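TarM (Staphylococcus aureus subsp. aureus 21178, PDB 4X7R) is probably a glycosyltransferase, of the GT-B fold, with two domains built on parallel sheets and a long antiparallel sheet inserted in the chain. Local coordinates at residues A[9-14]-A[38-43]; A[72-77]-A[174-179]. The protein carries 1 engineered substitution. One frame throughout, in Å; residues are numbered along the deposited sequence.

Leaving strand 3-7, the chain enters the loop 9-14, runs through helix 17-31 and comes back along strand 36-40. Contact 1 closes this first beta-alpha-beta unit where the loop meets the end of the returning strand. Only after helix 47-56 and strand 66-68 does contact 2 open, on helix 69-78, and it closes a much longer loop that spans most of the antiparallel sheet before reaching strand 175-182. The two contacts follow one another in series, neither nesting nor crossing, with centres about 18 Å apart. Contact 1 lies in the seven-stranded parallel-sheet domain beside the bound glycan; contact 2 ties helix 69-78, which follows edge strand 66-68, to the antiparallel sheet. Tyr-43 touches Tyr-176 and so joins them.

Contact 1: A[9-14]-A[38-43]; sequences HELDVN and IVTFDY. With SUS (2-deoxy-3,6-di-O-sulfo-2-(sulfoamino)-alpha-D-glucopyranose), chain C; BDP (beta-D-glucopyranuronic acid), chain B.
The imidazole of His-9 has the bound sugar SUS over one face, with C4 of that sugar above the ring centre, and CB of Glu-10 nearer the rim of the opposite face. At the ring edge lie O1S of SUS and O6B of BDP. Asp-42 approaches obliquely, its CB 3.6 Å from His-9 CE1. In His-9, CG is anti to the backbone N (chi1 170°), and the turn of the ring about CB-CG (chi2 50°) puts ND1 where it donates a hydrogen bond to O1S of SUS, 2.6 Å away. The carbonyl of His-9 faces the other segment: Phe-41 N donates a nearly straight bond to His-9 O (2.9 Å), and Asp-42 N adds a weak one. Beyond it, Thr-40 CG2 packs on Glu-10 CA at 3.7 Å, and Leu-11 CD1 meets Ile-38 CG2 at 3.9 Å. The side chains of Glu-10 and Asp-42 cross at about a right angle, their carboxylate planes 52° apart, with Glu-10 OE1 3.8 Å from Asp-42 OD2. Lys-44 forms salt bridges to both acids, and Tyr-47 is hydrogen-bonded to OD1 of Asp-42. The shared lysine probably offsets the repulsion between these acids, while His-9 presents its N-H to a sulfo group in the glycan pocket.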
# COMPACT_ATOMS: atom_id res chain seq x y z
N HIS A 9 -0.55 -3.78 -6.71
CA HIS A 9 0.14 -5.00 -6.33
C HIS A 9 -0.69 -5.85 -5.35
O HIS A 9 -0.98 -7.01 -5.65
CB HIS A 9 1.50 -4.64 -5.71
CG HIS A 9 2.20 -5.79 -5.08
ND1 HIS A 9 2.37 -6.99 -5.77
CD2 HIS A 9 2.78 -5.89 -3.86
CE1 HIS A 9 3.01 -7.79 -4.93
NE2 HIS A 9 3.29 -7.17 -3.78
N GLU A 10 -1.06 -5.27 -4.19
CA GLU A 10 -1.77 -5.96 -3.11
C GLU A 10 -2.60 -4.99 -2.29
O GLU A 10 -2.44 -3.77 -2.41
CB GLU A 10 -0.74 -6.58 -2.14
CG GLU A 10 0.01 -5.56 -1.27
CD GLU A 10 0.89 -6.12 -0.17
OE1 GLU A 10 0.41 -6.97 0.62
OE2 GLU A 10 2.03 -5.65 -0.05
N LEU A 11 -3.44 -5.56 -1.42
CA LEU A 11 -4.22 -4.85 -0.41
C LEU A 11 -3.82 -5.46 0.93
O LEU A 11 -3.63 -6.66 1.02
CB LEU A 11 -5.74 -5.01 -0.60
CG LEU A 11 -6.40 -4.27 -1.77
CD1 LEU A 11 -7.89 -4.50 -1.75
CD2 LEU A 11 -6.08 -2.76 -1.76
N ASP A 12 -3.66 -4.61 1.93
CA ASP A 12 -3.34 -5.01 3.29
C ASP A 12 -3.86 -3.97 4.29
O ASP A 12 -4.24 -2.87 3.88
CB ASP A 12 -1.83 -5.30 3.49
CG ASP A 12 -1.61 -6.47 4.45
OD1 ASP A 12 -2.56 -6.83 5.18
OD2 ASP A 12 -0.50 -7.03 4.46
N VAL A 13 -3.88 -4.33 5.58
CA VAL A 13 -4.41 -3.53 6.70
C VAL A 13 -3.58 -2.35 7.21
O VAL A 13 -4.14 -1.50 7.93
CB VAL A 13 -4.93 -4.40 7.86
CG1 VAL A 13 -6.08 -5.29 7.42
CG2 VAL A 13 -3.80 -5.22 8.48
N ASN A 14 -2.28 -2.30 6.99
CA ASN A 14 -1.63 -1.12 7.59
C ASN A 14 -0.94 -0.26 6.54
O ASN A 14 0.24 0.06 6.67
CB ASN A 14 -0.74 -1.50 8.81
CG ASN A 14 -1.42 -1.78 10.16
OD1 ASN A 14 -0.74 -1.99 11.17
ND2 ASN A 14 -2.76 -1.78 10.24
N ILE A 38 -11.23 -3.52 -7.18
CA ILE A 38 -9.77 -3.56 -7.08
C ILE A 38 -9.24 -4.89 -7.57
O ILE A 38 -9.78 -5.93 -7.22
CB ILE A 38 -9.34 -3.20 -5.63
CG1 ILE A 38 -9.89 -1.75 -5.25
CG2 ILE A 38 -7.80 -3.31 -5.48
CD1 ILE A 38 -9.62 -1.24 -3.82
N VAL A 39 -8.20 -4.85 -8.42
CA VAL A 39 -7.52 -6.06 -8.94
C VAL A 39 -6.11 -6.09 -8.34
O VAL A 39 -5.37 -5.12 -8.49
CB VAL A 39 -7.46 -6.11 -10.49
CG1 VAL A 39 -6.83 -7.42 -10.97
CG2 VAL A 39 -8.84 -5.87 -11.11
N THR A 40 -5.76 -7.18 -7.62
CA THR A 40 -4.45 -7.39 -7.02
C THR A 40 -3.75 -8.59 -7.68
O THR A 40 -4.41 -9.40 -8.33
CB THR A 40 -4.51 -7.48 -5.49
OG1 THR A 40 -5.26 -8.64 -5.11
CG2 THR A 40 -5.07 -6.21 -4.86
N PHE A 41 -2.41 -8.68 -7.52
CA PHE A 41 -1.60 -9.71 -8.17
C PHE A 41 -0.71 -10.50 -7.23
O PHE A 41 -0.08 -11.45 -7.66
CB PHE A 41 -0.77 -9.08 -9.33
CG PHE A 41 -1.63 -8.30 -10.32
CD1 PHE A 41 -2.34 -8.97 -11.32
CD2 PHE A 41 -1.73 -6.91 -10.25
CE1 PHE A 41 -3.15 -8.26 -12.22
CE2 PHE A 41 -2.55 -6.21 -11.13
CZ PHE A 41 -3.26 -6.88 -12.11
N ASP A 42 -0.69 -10.18 -5.94
CA ASP A 42 0.15 -10.92 -5.01
C ASP A 42 -0.55 -12.20 -4.52
O ASP A 42 -1.77 -12.38 -4.69
CB ASP A 42 0.49 -10.04 -3.78
CG ASP A 42 -0.73 -9.74 -2.94
OD1 ASP A 42 -1.79 -9.43 -3.53
OD2 ASP A 42 -0.63 -9.79 -1.70
N TYR A 43 0.22 -13.02 -3.82
CA TYR A 43 -0.25 -14.25 -3.23
C TYR A 43 -0.29 -14.07 -1.72
O TYR A 43 0.70 -13.71 -1.10
CB TYR A 43 0.70 -15.43 -3.59
CG TYR A 43 0.25 -16.70 -2.91
CD1 TYR A 43 -0.85 -17.41 -3.38
CD2 TYR A 43 0.85 -17.12 -1.73
CE1 TYR A 43 -1.30 -18.55 -2.73
CE2 TYR A 43 0.40 -18.25 -1.05
CZ TYR A 43 -0.67 -18.97 -1.56
OH TYR A 43 -1.14 -20.05 -0.86
N2 SUS C . 4.88 -7.63 -8.96
C1 SUS C . 6.78 -8.00 -7.44
S1 SUS C . 3.64 -8.88 -8.76
C2 SUS C . 5.45 -7.29 -7.64
S2 SUS C . 7.34 -6.22 -2.19
C3 SUS C . 5.63 -5.77 -7.48
O3 SUS C . 4.36 -5.10 -7.57
S3 SUS C . 4.10 -4.17 -8.76
C4 SUS C . 6.33 -5.39 -6.18
O4 SUS C . 6.63 -4.01 -6.30
C5 SUS C . 7.64 -6.24 -5.99
O5 SUS C . 7.32 -7.66 -6.13
C6 SUS C . 8.26 -6.14 -4.60
O6 SUS C . 7.27 -6.55 -3.67
O1S SUS C . 2.46 -8.28 -8.00
O2S SUS C . 3.25 -9.32 -10.16
O3S SUS C . 4.20 -10.06 -7.97
O4S SUS C . 6.00 -6.61 -1.56
O5S SUS C . 8.49 -7.00 -1.56
O6S SUS C . 7.56 -4.71 -2.00
O7S SUS C . 5.20 -3.12 -8.75
O8S SUS C . 2.74 -3.47 -8.63
O9S SUS C . 4.15 -4.95 -10.06
C1 BDP B . 6.40 -3.35 -5.05
C2 BDP B . 7.49 -2.25 -4.87
C3 BDP B . 7.21 -1.43 -3.61
C4 BDP B . 5.71 -0.96 -3.53
C5 BDP B . 4.76 -2.19 -3.77
C6 BDP B . 3.27 -1.81 -3.74
O2 BDP B . 8.76 -2.87 -4.77
O3 BDP B . 8.10 -0.29 -3.59
O4 BDP B . 5.48 -0.48 -2.21
O5 BDP B . 5.07 -2.80 -5.06
O6A BDP B . 2.82 -1.15 -4.71
O6B BDP B . 2.58 -2.27 -2.79

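Contact 2: A[72-77]-A[174-179]; sequences YFKQIS and YPYISR
Phe-73 begins the contact from the helix, its CB 3.9 Å from CD2 of Tyr-176, while ring atom CD2 of Phe-73 meets CD1 of Ile-177 at 4.1 Å, from an oblique direction; the side chains of Phe-73 and Ile-177 cross at about a right angle. One residue on, Lys-74 lies over a face of the Tyr-176 ring. Lys-74 CA stands 3.9 Å from the centroid of the Tyr-176 ring and 13° off the normal, a CH-pi contact, and Lys-74 CB comes to 3.7 Å from Tyr-176 CZ. The extended lysine chain then carries CD past the phenol, leaving NZ in a long, weak ion pair with Glu-171. A helical turn later, Ser-77 brings OG to 3.4 Å from Tyr-176 CB. A water donates hydrogen bonds to both Ser-77 OG (2.8 Å) and Pro-175 O, bridging the segments; Asp-170 is a further hydrogen-bonding partner of Ser-77 OG. Tyr-176 thus lies against one helical turn. The axes of segments 72-77 and 175-179 come within 8.4 Å of each other, their N-to-C directions 138° apart. Strand 163-169 pairs with the 175-179 segment and sets Phe-168 against Tyr-176, while Phe-73 also touches helix 203-214 and strand 187-193.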
# COMPACT_ATOMS: atom_id res chain seq x y z
N TYR A 72 -8.62 -16.24 -8.20
CA TYR A 72 -9.42 -16.60 -9.37
C TYR A 72 -9.17 -18.08 -9.76
O TYR A 72 -10.13 -18.82 -9.96
CB TYR A 72 -9.05 -15.66 -10.53
CG TYR A 72 -9.59 -16.07 -11.89
CD1 TYR A 72 -10.93 -15.86 -12.22
CD2 TYR A 72 -8.76 -16.63 -12.85
CE1 TYR A 72 -11.44 -16.26 -13.46
CE2 TYR A 72 -9.25 -17.00 -14.11
CZ TYR A 72 -10.59 -16.80 -14.41
OH TYR A 72 -11.08 -17.16 -15.64
N PHE A 73 -7.89 -18.51 -9.87
CA PHE A 73 -7.60 -19.89 -10.25
C PHE A 73 -7.84 -20.85 -9.09
O PHE A 73 -8.19 -22.00 -9.32
CB PHE A 73 -6.17 -20.03 -10.78
CG PHE A 73 -5.93 -19.26 -12.06
CD1 PHE A 73 -6.52 -19.68 -13.25
CD2 PHE A 73 -5.16 -18.11 -12.07
CE1 PHE A 73 -6.29 -18.99 -14.44
CE2 PHE A 73 -4.94 -17.41 -13.25
CZ PHE A 73 -5.50 -17.85 -14.43
N LYS A 74 -7.66 -20.37 -7.83
CA LYS A 74 -7.90 -21.16 -6.63
C LYS A 74 -9.39 -21.51 -6.54
O LYS A 74 -9.73 -22.65 -6.24
CB LYS A 74 -7.44 -20.38 -5.38
CG LYS A 74 -7.61 -21.10 -4.05
CD LYS A 74 -6.95 -20.26 -2.97
CE LYS A 74 -7.08 -20.85 -1.60
NZ LYS A 74 -6.03 -20.33 -0.70
N GLN A 75 -10.28 -20.53 -6.82
CA GLN A 75 -11.73 -20.68 -6.81
C GLN A 75 -12.19 -21.66 -7.87
O GLN A 75 -13.04 -22.49 -7.57
CB GLN A 75 -12.42 -19.33 -6.95
CG GLN A 75 -12.48 -18.54 -5.64
CD GLN A 75 -12.74 -17.04 -5.80
OE1 GLN A 75 -12.99 -16.51 -6.90
NE2 GLN A 75 -12.65 -16.32 -4.69
N ILE A 76 -11.59 -21.64 -9.08
CA ILE A 76 -11.90 -22.61 -10.15
C ILE A 76 -11.49 -24.01 -9.67
O ILE A 76 -12.27 -24.94 -9.77
CB ILE A 76 -11.21 -22.22 -11.50
CG1 ILE A 76 -11.83 -20.92 -12.07
CG2 ILE A 76 -11.31 -23.35 -12.53
CD1 ILE A 76 -10.87 -20.11 -12.97
N SER A 77 -10.30 -24.12 -9.06
CA SER A 77 -9.76 -25.37 -8.52
C SER A 77 -10.64 -25.97 -7.42
O SER A 77 -10.85 -27.17 -7.43
CB SER A 77 -8.35 -25.13 -7.99
OG SER A 77 -7.73 -26.36 -7.64
N TYR A 174 -5.57 -29.41 -3.08
CA TYR A 174 -5.15 -29.83 -4.42
C TYR A 174 -4.27 -28.75 -5.09
O TYR A 174 -4.60 -27.57 -5.01
CB TYR A 174 -6.37 -30.12 -5.31
CG TYR A 174 -7.20 -31.29 -4.83
CD1 TYR A 174 -6.89 -32.60 -5.20
CD2 TYR A 174 -8.28 -31.10 -3.98
CE1 TYR A 174 -7.66 -33.68 -4.76
CE2 TYR A 174 -9.02 -32.17 -3.50
CZ TYR A 174 -8.73 -33.45 -3.91
OH TYR A 174 -9.52 -34.48 -3.45
N PRO A 175 -3.20 -29.13 -5.81
CA PRO A 175 -2.38 -28.10 -6.51
C PRO A 175 -3.12 -27.50 -7.69
O PRO A 175 -3.78 -28.25 -8.41
CB PRO A 175 -1.14 -28.87 -6.98
CG PRO A 175 -1.59 -30.32 -7.01
CD PRO A 175 -2.68 -30.50 -6.02
N TYR A 176 -3.01 -26.16 -7.89
CA TYR A 176 -3.71 -25.47 -8.98
C TYR A 176 -2.79 -24.65 -9.87
O TYR A 176 -3.14 -24.36 -11.01
CB TYR A 176 -4.95 -24.66 -8.47
CG TYR A 176 -4.62 -23.52 -7.52
CD1 TYR A 176 -4.43 -23.75 -6.16
CD2 TYR A 176 -4.45 -22.22 -7.99
CE1 TYR A 176 -4.14 -22.72 -5.28
CE2 TYR A 176 -4.13 -21.17 -7.12
CZ TYR A 176 -3.96 -21.43 -5.77
OH TYR A 176 -3.67 -20.42 -4.89
N ILE A 177 -1.60 -24.29 -9.33
CA ILE A 177 -0.54 -23.55 -10.00
C ILE A 177 0.80 -24.11 -9.49
O ILE A 177 0.95 -24.33 -8.29
CB ILE A 177 -0.61 -21.99 -9.75
CG1 ILE A 177 -1.79 -21.35 -10.48
CG2 ILE A 177 0.70 -21.28 -10.17
CD1 ILE A 177 -1.98 -19.90 -10.20
N SER A 178 1.77 -24.33 -10.42
CA SER A 178 3.15 -24.74 -10.15
C SER A 178 4.01 -23.79 -10.97
O SER A 178 3.58 -23.39 -12.06
CB SER A 178 3.41 -26.19 -10.56
OG SER A 178 3.26 -26.35 -11.96
N ARG A 179 5.14 -23.36 -10.44
CA ARG A 179 5.97 -22.38 -11.16
C ARG A 179 7.42 -22.42 -10.77
O ARG A 179 7.76 -22.71 -9.61
CB ARG A 179 5.42 -20.95 -10.99
CG ARG A 179 5.60 -20.37 -9.59
CD ARG A 179 4.61 -19.25 -9.36
NE ARG A 179 4.95 -18.51 -8.15
CZ ARG A 179 4.57 -17.26 -7.92
NH1 ARG A 179 3.83 -16.62 -8.81
NH2 ARG A 179 4.93 -16.66 -6.81
O HOH W 1 -6.51 -28.28 -9.31